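PDB 4YHE: GH5 from Bacteroidetes bacterium AC2a, which probably hydrolyses the beta-1,4-glucosidic bonds of cellulose and related polysaccharides, as other glycoside hydrolase family 5 cellulases do. Local coordinates for residues D25-G30 with G116-D121; S32-T35 with K40-T43; M65-N70 with A75-W80; L122-A125 with E130-Q133. One frame throughout, in Å; residues are numbered along the deposited sequence.

In the fold
The chain folds into a parallel eight-stranded beta/alpha barrel. Strand 16-20 opens it and leads into the small hairpin of strands 27-28 and 31-32. Contact 1 joins this hairpin to the loop after strand 97-101, closing a long loop. Two short loops nest inside. Contact 2 closes one between the hairpin and helix 44-53. Contact 3 closes the other between strand 57-60 and helix 78-93. Contacts 2 and 3 follow in series and meet where Ser32 O bonds to His67 NE2. Contact 4 comes after contact 1 has closed, at the corner between helices 122-127 and 129-149. It touches contact 1 through Arg131 and Trp119.

Contact 1. Residues D25-G30 with G116-D121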
loop_
_atom_site.group_PDB
_atom_site.type_symbol
_atom_site.label_atom_id
_atom_site.label_comp_id
_atom_site.label_asym_id
_atom_site.label_seq_id
_atom_site.Cartn_x
_atom_site.Cartn_y
_atom_site.Cartn_z
ATOM N N ASP A 25 6.518 -8.855 6.065
ATOM C CA ASP A 25 5.686 -8.214 7.079
ATOM C C ASP A 25 5.130 -9.181 8.151
ATOM O O ASP A 25 4.629 -8.721 9.178
ATOM C CB ASP A 25 4.527 -7.444 6.413
ATOM C CG ASP A 25 3.837 -8.242 5.270
ATOM O OD1 ASP A 25 4.534 -8.839 4.405
ATOM O OD2 ASP A 25 2.601 -8.232 5.205
ATOM N N ALA A 26 5.188 -10.489 7.894
ATOM C CA ALA A 26 4.565 -11.497 8.742
ATOM C C ALA A 26 5.348 -11.573 10.058
ATOM O O ALA A 26 6.577 -11.465 10.066
ATOM C CB ALA A 26 4.606 -12.844 8.060
ATOM N N HIS A 27 4.639 -11.763 11.155
ATOM C CA HIS A 27 5.279 -11.789 12.450
ATOM C C HIS A 27 4.424 -12.529 13.458
ATOM O O HIS A 27 3.228 -12.695 13.288
ATOM C CB HIS A 27 5.468 -10.380 12.955
ATOM C CG HIS A 27 4.174 -9.650 13.135
ATOM N ND1 HIS A 27 3.544 -9.558 14.356
ATOM C CD2 HIS A 27 3.369 -9.020 12.246
ATOM C CE1 HIS A 27 2.409 -8.895 14.215
ATOM N NE2 HIS A 27 2.278 -8.558 12.945
ATOM N N TYR A 28 5.079 -12.969 14.519
ATOM C CA TYR A 28 4.373 -13.446 15.699
ATOM C C TYR A 28 5.352 -13.457 16.854
ATOM O O TYR A 28 6.578 -13.528 16.661
ATOM C CB TYR A 28 3.717 -14.808 15.475
ATOM C CG TYR A 28 4.633 -15.902 14.971
ATOM C CD1 TYR A 28 5.433 -16.649 15.845
ATOM C CD2 TYR A 28 4.706 -16.192 13.618
ATOM C CE1 TYR A 28 6.271 -17.657 15.388
ATOM C CE2 TYR A 28 5.530 -17.186 13.148
ATOM C CZ TYR A 28 6.311 -17.917 14.022
ATOM O OH TYR A 28 7.108 -18.895 13.504
ATOM N N ASP A 29 4.798 -13.296 18.058
ATOM C CA ASP A 29 5.603 -13.274 19.298
ATOM C C ASP A 29 6.709 -12.219 19.243
ATOM O O ASP A 29 7.748 -12.371 19.867
ATOM C CB ASP A 29 6.188 -14.671 19.587
ATOM C CG ASP A 29 5.109 -15.747 19.693
ATOM O OD1 ASP A 29 3.965 -15.442 20.102
ATOM O OD2 ASP A 29 5.392 -16.905 19.345
ATOM N N GLY A 30 6.467 -11.137 18.506
ATOM C CA GLY A 30 7.383 -10.004 18.477
ATOM C C GLY A 30 8.516 -10.042 17.472
ATOM O O GLY A 30 9.438 -9.218 17.533
ATOM N N GLY A 116 1.931 -6.476 22.693
ATOM C CA GLY A 116 2.972 -5.832 23.495
ATOM C C GLY A 116 4.266 -5.474 22.769
ATOM O O GLY A 116 5.124 -4.820 23.345
ATOM N N SER A 117 4.443 -5.904 21.517
ATOM C CA SER A 117 5.724 -5.690 20.848
ATOM C C SER A 117 5.698 -4.545 19.805
ATOM O O SER A 117 6.709 -4.258 19.166
ATOM C CB SER A 117 6.167 -6.981 20.151
ATOM O OG SER A 117 6.300 -8.066 21.057
ATOM N N HIS A 118 4.564 -3.875 19.664
ATOM C CA HIS A 118 4.427 -2.841 18.624
ATOM C C HIS A 118 4.921 -1.509 19.189
ATOM O O HIS A 118 4.182 -0.756 19.832
ATOM C CB HIS A 118 2.984 -2.785 18.106
ATOM C CG HIS A 118 2.544 -4.060 17.445
ATOM N ND1 HIS A 118 2.807 -4.345 16.120
ATOM C CD2 HIS A 118 1.895 -5.143 17.934
ATOM C CE1 HIS A 118 2.328 -5.540 15.820
ATOM N NE2 HIS A 118 1.765 -6.043 16.900
ATOM N N TRP A 119 6.209 -1.265 18.975
ATOM C CA TRP A 119 6.896 -0.086 19.534
ATOM C C TRP A 119 6.373 1.203 18.905
ATOM O O TRP A 119 6.374 2.245 19.547
ATOM C CB TRP A 119 8.410 -0.186 19.341
ATOM C CG TRP A 119 8.816 -0.285 17.891
ATOM C CD1 TRP A 119 8.968 -1.429 17.163
ATOM C CD2 TRP A 119 9.139 0.802 17.007
ATOM N NE1 TRP A 119 9.332 -1.116 15.855
ATOM C CE2 TRP A 119 9.438 0.242 15.740
ATOM C CE3 TRP A 119 9.173 2.194 17.156
ATOM C CZ2 TRP A 119 9.780 1.016 14.640
ATOM C CZ3 TRP A 119 9.503 2.963 16.064
ATOM C CH2 TRP A 119 9.820 2.374 14.816
ATOM N N LEU A 120 5.918 1.120 17.653
ATOM C CA LEU A 120 5.392 2.272 16.947
ATOM C C LEU A 120 3.912 2.481 17.316
ATOM O O LEU A 120 3.000 1.985 16.652
ATOM C CB LEU A 120 5.619 2.025 15.453
ATOM C CG LEU A 120 5.331 3.128 14.475
ATOM C CD1 LEU A 120 6.012 4.429 14.880
ATOM C CD2 LEU A 120 5.795 2.664 13.088
ATOM N N ASP A 121 3.691 3.191 18.433
ATOM C CA ASP A 121 2.444 3.136 19.183
ATOM C C ASP A 121 1.824 4.525 19.227
ATOM O O ASP A 121 2.250 5.365 20.004
ATOM C CB ASP A 121 2.760 2.645 20.611
ATOM C CG ASP A 121 1.526 2.383 21.453
ATOM O OD1 ASP A 121 0.477 3.039 21.283
ATOM O OD2 ASP A 121 1.621 1.533 22.356
#
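His27 and His118 meet through their imidazole rings, and Gly30 meets Ser117 beside them. The rings touch by van der Waals packing: His27 CE1 lies 3.7 Å from His118 CE1. The approach falls near the plane of the His118 ring, at its edge. The two planes stand at 84° and the centroids are 5.5 Å apart, an oblique pair. The bond from CA to CB of His118 does not aim at 25-30, but the ring end comes nearer. Segment 116-121 belongs to the loop after barrel strand 97-101.

The second packing contact sets Ser117 OG 3.4 Å from Gly30 CA. A Ser117 chi1 of -59° puts OG opposite the carbonyl carbon, and CB also comes within 3.7 Å of the same CA. A beta carbon on Gly30 would run into Ser117 OG, and its backbone angles would press one against the carbonyl of Asp29. Asp29 and Gly30 both have positive phi, which fits a type I' turn between strands 27-28 and 31-32.

The polar bonds run to the loop leading into 116-121. His27 ND1 and Gly30 N both bond to Ser114 OG, and His118 NE2 bonds to Thr112 OG1. Met65 packs nearby against His27.

No hydrogen bond crosses between the two segments. The imidazoles come closest at their CE1 carbons, while hydroxyls of the neighbouring loop bond to one nitrogen of each ring and probably help fix how it is turned.

Contact 2. Residues S32-T35 with K40-T43; sequences SYET and KAAT
Glu34 reaches Ala41 and Ala42 as an extended chain, with CG opposite the backbone N (chi1 -170°). Its carboxylate is thereby carried to the far segment. Ala42 N gives its hydrogen to Glu34 OE2 at 2.9 Å, and the N-H points almost straight at the oxygen (165°). The bond uses the syn side of OE2 but lies 34° out of the carboxylate plane. The same oxygen rests 3.3 Å from Ala41 CA, and Ala41 CB sits 3.6 Å from OE2. Further along, the methyl CG2 of Thr35 approaches Ala41 N at 4.0 Å, a loose packing contact.

The carboxylate is shared. OE1 makes a salt bridge to Arg83 NE, and OE2 also accepts from Gln23 NE2, which in turn bonds to Lys40 O. With an alanine in place of Glu34, the amide of Ala42 would probably lose its acceptor and Arg83 its charged mate.

The contact is a surface one, in the loop from strand 31-32 to helix 44-53. Ala42 O bonds to Arg83 NH2 of helix 78-93, and the methyl of Ala42 touches Leu87 there, so the loop is held against that helix just before helix 44-53 begins.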
loop_
_atom_site.group_PDB
_atom_site.type_symbol
_atom_site.label_atom_id
_atom_site.label_comp_id
_atom_site.label_asym_id
_atom_site.label_seq_id
_atom_site.Cartn_x
_atom_site.Cartn_y
_atom_site.Cartn_z
ATOM N N SER A 32 9.421 -10.691 13.172
ATOM C CA SER A 32 9.025 -10.990 11.796
ATOM C C SER A 32 9.891 -12.091 11.209
ATOM O O SER A 32 11.069 -12.250 11.582
ATOM C CB SER A 32 9.048 -9.735 10.913
ATOM O OG SER A 32 10.276 -9.064 10.993
ATOM N N TYR A 33 9.270 -12.899 10.351
ATOM C CA TYR A 33 9.939 -13.988 9.638
ATOM C C TYR A 33 9.230 -14.133 8.284
ATOM O O TYR A 33 7.981 -14.166 8.223
ATOM C CB TYR A 33 9.854 -15.342 10.376
ATOM C CG TYR A 33 9.645 -15.336 11.900
ATOM C CD1 TYR A 33 8.364 -15.168 12.450
ATOM C CD2 TYR A 33 10.702 -15.595 12.780
ATOM C CE1 TYR A 33 8.160 -15.197 13.816
ATOM C CE2 TYR A 33 10.507 -15.642 14.156
ATOM C CZ TYR A 33 9.223 -15.426 14.674
ATOM O OH TYR A 33 8.988 -15.444 16.049
ATOM N N GLU A 34 10.003 -14.238 7.221
ATOM C CA GLU A 34 9.445 -14.209 5.878
ATOM C C GLU A 34 8.369 -15.281 5.685
ATOM O O GLU A 34 7.342 -15.027 5.057
ATOM C CB GLU A 34 10.533 -14.375 4.831
ATOM C CG GLU A 34 10.011 -14.104 3.444
ATOM C CD GLU A 34 11.086 -14.144 2.393
ATOM O OE1 GLU A 34 12.267 -14.297 2.741
ATOM O OE2 GLU A 34 10.726 -14.060 1.205
ATOM N N THR A 35 8.637 -16.499 6.184
ATOM C CA THR A 35 7.699 -17.624 6.059
ATOM C C THR A 35 6.694 -17.774 7.207
ATOM O O THR A 35 5.958 -18.769 7.262
ATOM C CB THR A 35 8.445 -18.974 5.897
ATOM O OG1 THR A 35 9.201 -19.272 7.083
ATOM C CG2 THR A 35 9.364 -18.953 4.691
ATOM N N LYS A 40 5.986 -19.316 1.139
ATOM C CA LYS A 40 7.379 -19.633 0.919
ATOM C C LYS A 40 8.167 -18.396 0.518
ATOM O O LYS A 40 7.603 -17.393 0.046
ATOM C CB LYS A 40 7.526 -20.788 -0.071
ATOM C CG LYS A 40 6.891 -22.061 0.477
ATOM C CD LYS A 40 7.114 -23.276 -0.410
ATOM C CE LYS A 40 6.480 -24.533 0.211
ATOM N NZ LYS A 40 5.076 -24.421 0.715
ATOM N N ALA A 41 9.478 -18.470 0.678
ATOM C CA ALA A 41 10.326 -17.295 0.467
ATOM C C ALA A 41 10.340 -16.900 -1.012
ATOM O O ALA A 41 10.259 -17.772 -1.868
ATOM C CB ALA A 41 11.743 -17.556 0.958
ATOM N N ALA A 42 10.472 -15.599 -1.291
ATOM C CA ALA A 42 10.442 -15.140 -2.673
ATOM C C ALA A 42 11.748 -15.476 -3.368
ATOM O O ALA A 42 12.793 -15.592 -2.732
ATOM C CB ALA A 42 10.140 -13.660 -2.733
ATOM N N THR A 43 11.678 -15.647 -4.686
ATOM C CA THR A 43 12.849 -15.940 -5.476
ATOM C C THR A 43 12.894 -14.988 -6.653
ATOM O O THR A 43 11.985 -14.205 -6.859
ATOM C CB THR A 43 12.808 -17.394 -6.036
ATOM O OG1 THR A 43 11.733 -17.576 -6.992
ATOM C CG2 THR A 43 12.664 -18.377 -4.917
#

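Contact 3. Residues M65-N70 with A75-W80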
loop_
_atom_site.group_PDB
_atom_site.type_symbol
_atom_site.label_atom_id
_atom_site.label_comp_id
_atom_site.label_asym_id
_atom_site.label_seq_id
_atom_site.Cartn_x
_atom_site.Cartn_y
_atom_site.Cartn_z
ATOM N N MET A 65 10.260 -5.207 13.644
ATOM C CA MET A 65 10.093 -5.736 14.968
ATOM C C MET A 65 10.742 -7.117 15.114
ATOM O O MET A 65 10.471 -8.015 14.325
ATOM C CB MET A 65 8.567 -5.809 15.155
ATOM C CG MET A 65 8.053 -6.031 16.535
ATOM S SD MET A 65 6.258 -5.999 16.477
ATOM C CE MET A 65 5.958 -7.592 15.730
ATOM N N GLY A 66 11.608 -7.266 16.124
ATOM C CA GLY A 66 12.369 -8.511 16.356
ATOM C C GLY A 66 13.794 -8.434 15.798
ATOM O O GLY A 66 14.631 -9.253 16.163
ATOM N N HIS A 67 14.065 -7.460 14.920
ATOM C CA HIS A 67 15.363 -7.323 14.256
ATOM C C HIS A 67 15.993 -6.019 14.579
ATOM O O HIS A 67 16.909 -5.611 13.904
ATOM C CB HIS A 67 15.221 -7.455 12.732
ATOM C CG HIS A 67 14.479 -8.674 12.327
ATOM N ND1 HIS A 67 15.036 -9.931 12.384
ATOM C CD2 HIS A 67 13.197 -8.846 11.941
ATOM C CE1 HIS A 67 14.134 -10.824 12.028
ATOM N NE2 HIS A 67 13.016 -10.188 11.731
ATOM N N ILE A 68 15.505 -5.372 15.634
ATOM C CA ILE A 68 15.946 -4.053 16.006
ATOM C C ILE A 68 16.616 -4.168 17.381
ATOM O O ILE A 68 16.031 -4.708 18.333
ATOM C CB ILE A 68 14.760 -3.060 16.081
ATOM C CG1 ILE A 68 13.967 -3.050 14.760
ATOM C CG2 ILE A 68 15.272 -1.655 16.365
ATOM C CD1 ILE A 68 12.642 -2.330 14.851
ATOM N N GLY A 69 17.830 -3.660 17.483
ATOM C CA GLY A 69 18.560 -3.723 18.756
ATOM C C GLY A 69 18.019 -2.730 19.765
ATOM O O GLY A 69 17.097 -1.955 19.473
ATOM N N ASN A 70 18.621 -2.730 20.954
ATOM C CA ASN A 70 18.214 -1.831 22.023
ATOM C C ASN A 70 18.508 -0.389 21.690
ATOM O O ASN A 70 19.371 -0.084 20.859
ATOM C CB ASN A 70 18.919 -2.209 23.354
ATOM C CG ASN A 70 18.450 -3.543 23.901
ATOM O OD1 ASN A 70 17.398 -4.041 23.512
ATOM N ND2 ASN A 70 19.239 -4.143 24.791
ATOM N N ALA A 75 20.025 -0.846 16.446
ATOM C CA ALA A 75 20.776 -1.443 15.346
ATOM C C ALA A 75 19.930 -2.515 14.650
ATOM O O ALA A 75 19.375 -3.386 15.317
ATOM C CB ALA A 75 22.081 -2.058 15.858
ATOM N N ILE A 76 19.839 -2.452 13.321
ATOM C CA ILE A 76 19.093 -3.449 12.582
ATOM C C ILE A 76 19.980 -4.653 12.313
ATOM O O ILE A 76 21.068 -4.518 11.776
ATOM C CB ILE A 76 18.613 -2.918 11.213
ATOM C CG1 ILE A 76 17.646 -1.734 11.408
ATOM C CG2 ILE A 76 17.976 -4.046 10.397
ATOM C CD1 ILE A 76 17.263 -1.076 10.101
ATOM N N GLU A 77 19.474 -5.828 12.638
ATOM C CA GLU A 77 20.168 -7.088 12.426
ATOM C C GLU A 77 20.587 -7.210 10.963
ATOM O O GLU A 77 19.761 -7.067 10.058
ATOM C CB GLU A 77 19.209 -8.185 12.856
ATOM C CG GLU A 77 19.665 -9.607 12.727
ATOM C CD GLU A 77 18.451 -10.498 12.552
ATOM O OE1 GLU A 77 17.558 -10.455 13.435
ATOM O OE2 GLU A 77 18.367 -11.178 11.500
ATOM N N ARG A 78 21.874 -7.436 10.706
ATOM C CA ARG A 78 22.354 -7.394 9.314
ATOM C C ARG A 78 21.723 -8.413 8.408
ATOM O O ARG A 78 21.480 -8.131 7.239
ATOM C CB ARG A 78 23.871 -7.584 9.216
ATOM C CG ARG A 78 24.346 -7.485 7.765
ATOM C CD ARG A 78 25.669 -6.781 7.647
ATOM N NE ARG A 78 26.770 -7.721 7.531
ATOM C CZ ARG A 78 28.040 -7.416 7.787
ATOM N NH1 ARG A 78 28.379 -6.197 8.196
ATOM N NH2 ARG A 78 28.979 -8.344 7.646
ATOM N N GLY A 79 21.486 -9.622 8.903
ATOM C CA GLY A 79 20.880 -10.654 8.067
ATOM C C GLY A 79 19.509 -10.243 7.548
ATOM O O GLY A 79 19.145 -10.517 6.390
ATOM N N TRP A 80 18.744 -9.559 8.393
ATOM C CA TRP A 80 17.389 -9.113 8.003
ATOM C C TRP A 80 17.481 -8.055 6.920
ATOM O O TRP A 80 16.836 -8.170 5.870
ATOM C CB TRP A 80 16.633 -8.579 9.207
ATOM C CG TRP A 80 15.213 -8.271 8.929
ATOM C CD1 TRP A 80 14.627 -7.035 8.918
ATOM C CD2 TRP A 80 14.177 -9.207 8.663
ATOM N NE1 TRP A 80 13.293 -7.153 8.623
ATOM C CE2 TRP A 80 12.987 -8.476 8.473
ATOM C CE3 TRP A 80 14.139 -10.597 8.529
ATOM C CZ2 TRP A 80 11.782 -9.086 8.173
ATOM C CZ3 TRP A 80 12.930 -11.199 8.240
ATOM C CH2 TRP A 80 11.771 -10.450 8.080
HETATM O O HOH W 1 18.042 -9.864 15.731
HETATM O O HOH W 2 20.958 -1.333 18.927
#
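His67 and Trp80 lie face to face in an offset stack. The His67 ring and the five-membered ring of Trp80 are 3.8 Å apart at their centroids, with planes only 6° from parallel. Trp80 CD2 sits over the middle of the imidazole, and His67 NE2 sits over the indole, offset toward its rim. Trp80 CB also makes a CH-pi contact with the imidazole, over the same face. Glu77 comes in at the ring's edge. His67 ND1 donates to Glu77 OE1 at 2.8 Å, nearly straight and in the ring plane, though it meets the carboxylate from above. The other ring nitrogen, NE2, bonds to Ser32 O of strand 31-32, so both are held.

An alanine in place of Trp80 would probably uncover one face of the imidazole and leave His67 held mainly by its edge.

The backbones beneath these side chains form a single antiparallel bridge, with Ile68 and Ile76 as a non-hydrogen-bonded pair. It lies in the connection from strand 57-60 of the beta/alpha barrel to helix 78-93. On one flank Glu77 N bonds to His67 O at 2.9 Å; on the other Gly69 N bonds to Ala75 O at 2.7 Å. A water joins Asn70 O to Ala75 N farther out. Helix 78-93 starts directly after the bridge, with Glu77 at the N-cap position. Trp80 is in its first turn, and a chi1 of -173° sends the indole back over His67.

In the outer shell the ring of Trp80 meets that of Trp64. From helix 129-149, Gln145 OE1 accepts from Ile76 N and Ile142 packs on Ile68.

Contact 4. Residues L122-A125 with E130-Q133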
loop_
_atom_site.group_PDB
_atom_site.type_symbol
_atom_site.label_atom_id
_atom_site.label_comp_id
_atom_site.label_asym_id
_atom_site.label_seq_id
_atom_site.Cartn_x
_atom_site.Cartn_y
_atom_site.Cartn_z
ATOM N N LEU A 122 0.806 4.761 18.405
ATOM C CA LEU A 122 0.266 6.111 18.273
ATOM C C LEU A 122 -0.455 6.637 19.550
ATOM O O LEU A 122 -0.177 7.733 19.985
ATOM C CB LEU A 122 -0.635 6.211 17.037
ATOM C CG LEU A 122 -1.244 7.605 16.806
ATOM C CD1 LEU A 122 -0.190 8.627 16.452
ATOM C CD2 LEU A 122 -2.287 7.514 15.712
ATOM N N PRO A 123 -1.395 5.868 20.125
ATOM C CA PRO A 123 -2.017 6.369 21.365
ATOM C C PRO A 123 -1.004 6.630 22.472
ATOM O O PRO A 123 -1.115 7.639 23.178
ATOM C CB PRO A 123 -2.969 5.235 21.770
ATOM C CG PRO A 123 -3.274 4.526 20.485
ATOM C CD PRO A 123 -2.030 4.623 19.659
ATOM N N ALA A 124 -0.016 5.756 22.607
ATOM C CA ALA A 124 1.057 5.965 23.594
ATOM C C ALA A 124 1.821 7.266 23.368
ATOM O O ALA A 124 2.173 7.977 24.323
ATOM C CB ALA A 124 2.013 4.782 23.608
ATOM N N ALA A 125 2.041 7.609 22.101
ATOM C CA ALA A 125 2.697 8.861 21.734
ATOM C C ALA A 125 1.861 10.119 21.993
ATOM O O ALA A 125 2.402 11.181 22.339
ATOM C CB ALA A 125 3.063 8.819 20.252
ATOM N N GLU A 130 7.103 12.466 25.978
ATOM C CA GLU A 130 8.354 11.742 26.143
ATOM C C GLU A 130 8.305 10.389 25.415
ATOM O O GLU A 130 9.294 9.948 24.877
ATOM C CB GLU A 130 8.704 11.583 27.620
ATOM C CG GLU A 130 8.852 12.943 28.309
ATOM C CD GLU A 130 9.512 12.868 29.675
ATOM O OE1 GLU A 130 10.251 13.819 30.020
ATOM O OE2 GLU A 130 9.284 11.875 30.404
ATOM N N ARG A 131 7.151 9.740 25.361
ATOM C CA ARG A 131 7.049 8.518 24.542
ATOM C C ARG A 131 7.160 8.846 23.032
ATOM O O ARG A 131 7.827 8.144 22.262
ATOM C CB ARG A 131 5.761 7.756 24.861
ATOM C CG ARG A 131 5.609 6.419 24.142
ATOM C CD ARG A 131 6.657 5.370 24.560
ATOM N NE ARG A 131 6.712 4.286 23.581
ATOM C CZ ARG A 131 5.930 3.208 23.551
ATOM N NH1 ARG A 131 5.003 2.989 24.479
ATOM N NH2 ARG A 131 6.090 2.325 22.557
ATOM N N ASN A 132 6.531 9.934 22.631
ATOM C CA ASN A 132 6.575 10.383 21.240
ATOM C C ASN A 132 8.014 10.670 20.789
ATOM O O ASN A 132 8.436 10.269 19.691
ATOM C CB ASN A 132 5.676 11.626 21.076
ATOM C CG ASN A 132 5.426 11.988 19.621
ATOM O OD1 ASN A 132 5.539 11.153 18.732
ATOM N ND2 ASN A 132 5.079 13.245 19.379
ATOM N N GLN A 133 8.764 11.356 21.642
ATOM C CA GLN A 133 10.192 11.593 21.425
ATOM C C GLN A 133 10.994 10.300 21.221
ATOM O O GLN A 133 11.861 10.258 20.358
ATOM C CB GLN A 133 10.806 12.392 22.604
ATOM C CG GLN A 133 10.675 13.912 22.470
ATOM C CD GLN A 133 10.760 14.688 23.798
ATOM O OE1 GLN A 133 11.165 14.161 24.849
ATOM N NE2 GLN A 133 10.368 15.959 23.747
#
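Arg131 lies alongside Ala124, and Asn132 alongside Ala125. The arginine chain starts close to the neighbouring backbone, its CB 3.6 Å from Ala124 O. It then bends at chi2 (65°) and turns back past the alanine, which brings NH1 to 3.6 Å from Ala124 CB. The methyl meets the guanidinium obliquely. Asn132 CB packs at 3.5 Å on Ala125 O, and OD1 comes to 3.7 Å from the Ala125 methyl. Here the backbones are close, with the CA atoms of Ala125 and Asn132 only 4.2 Å apart.

The chain turns sharply between two consecutive helices, 122-127 and 129-149, in the connection that follows barrel strand 97-101. The short first helix packs, through Ala124 and Ala125, against the first turn of the second. No hydrogen bond joins the two segments, and the small alanine side chains suit the close approach.

The polar ends turn elsewhere. Asn132 OD1 accepts from Trp189 NE1, and ND2 bonds to Glu188 OE1, both on helix 181-199. Trp189 also touches Ala125. Arg131 NH2 makes a weak bond to Trp119 O. Asp121 OD1 caps the first helix by accepting from Ala124 N. Ser128, just before helix 129-149, bonds through OG to Arg131 N.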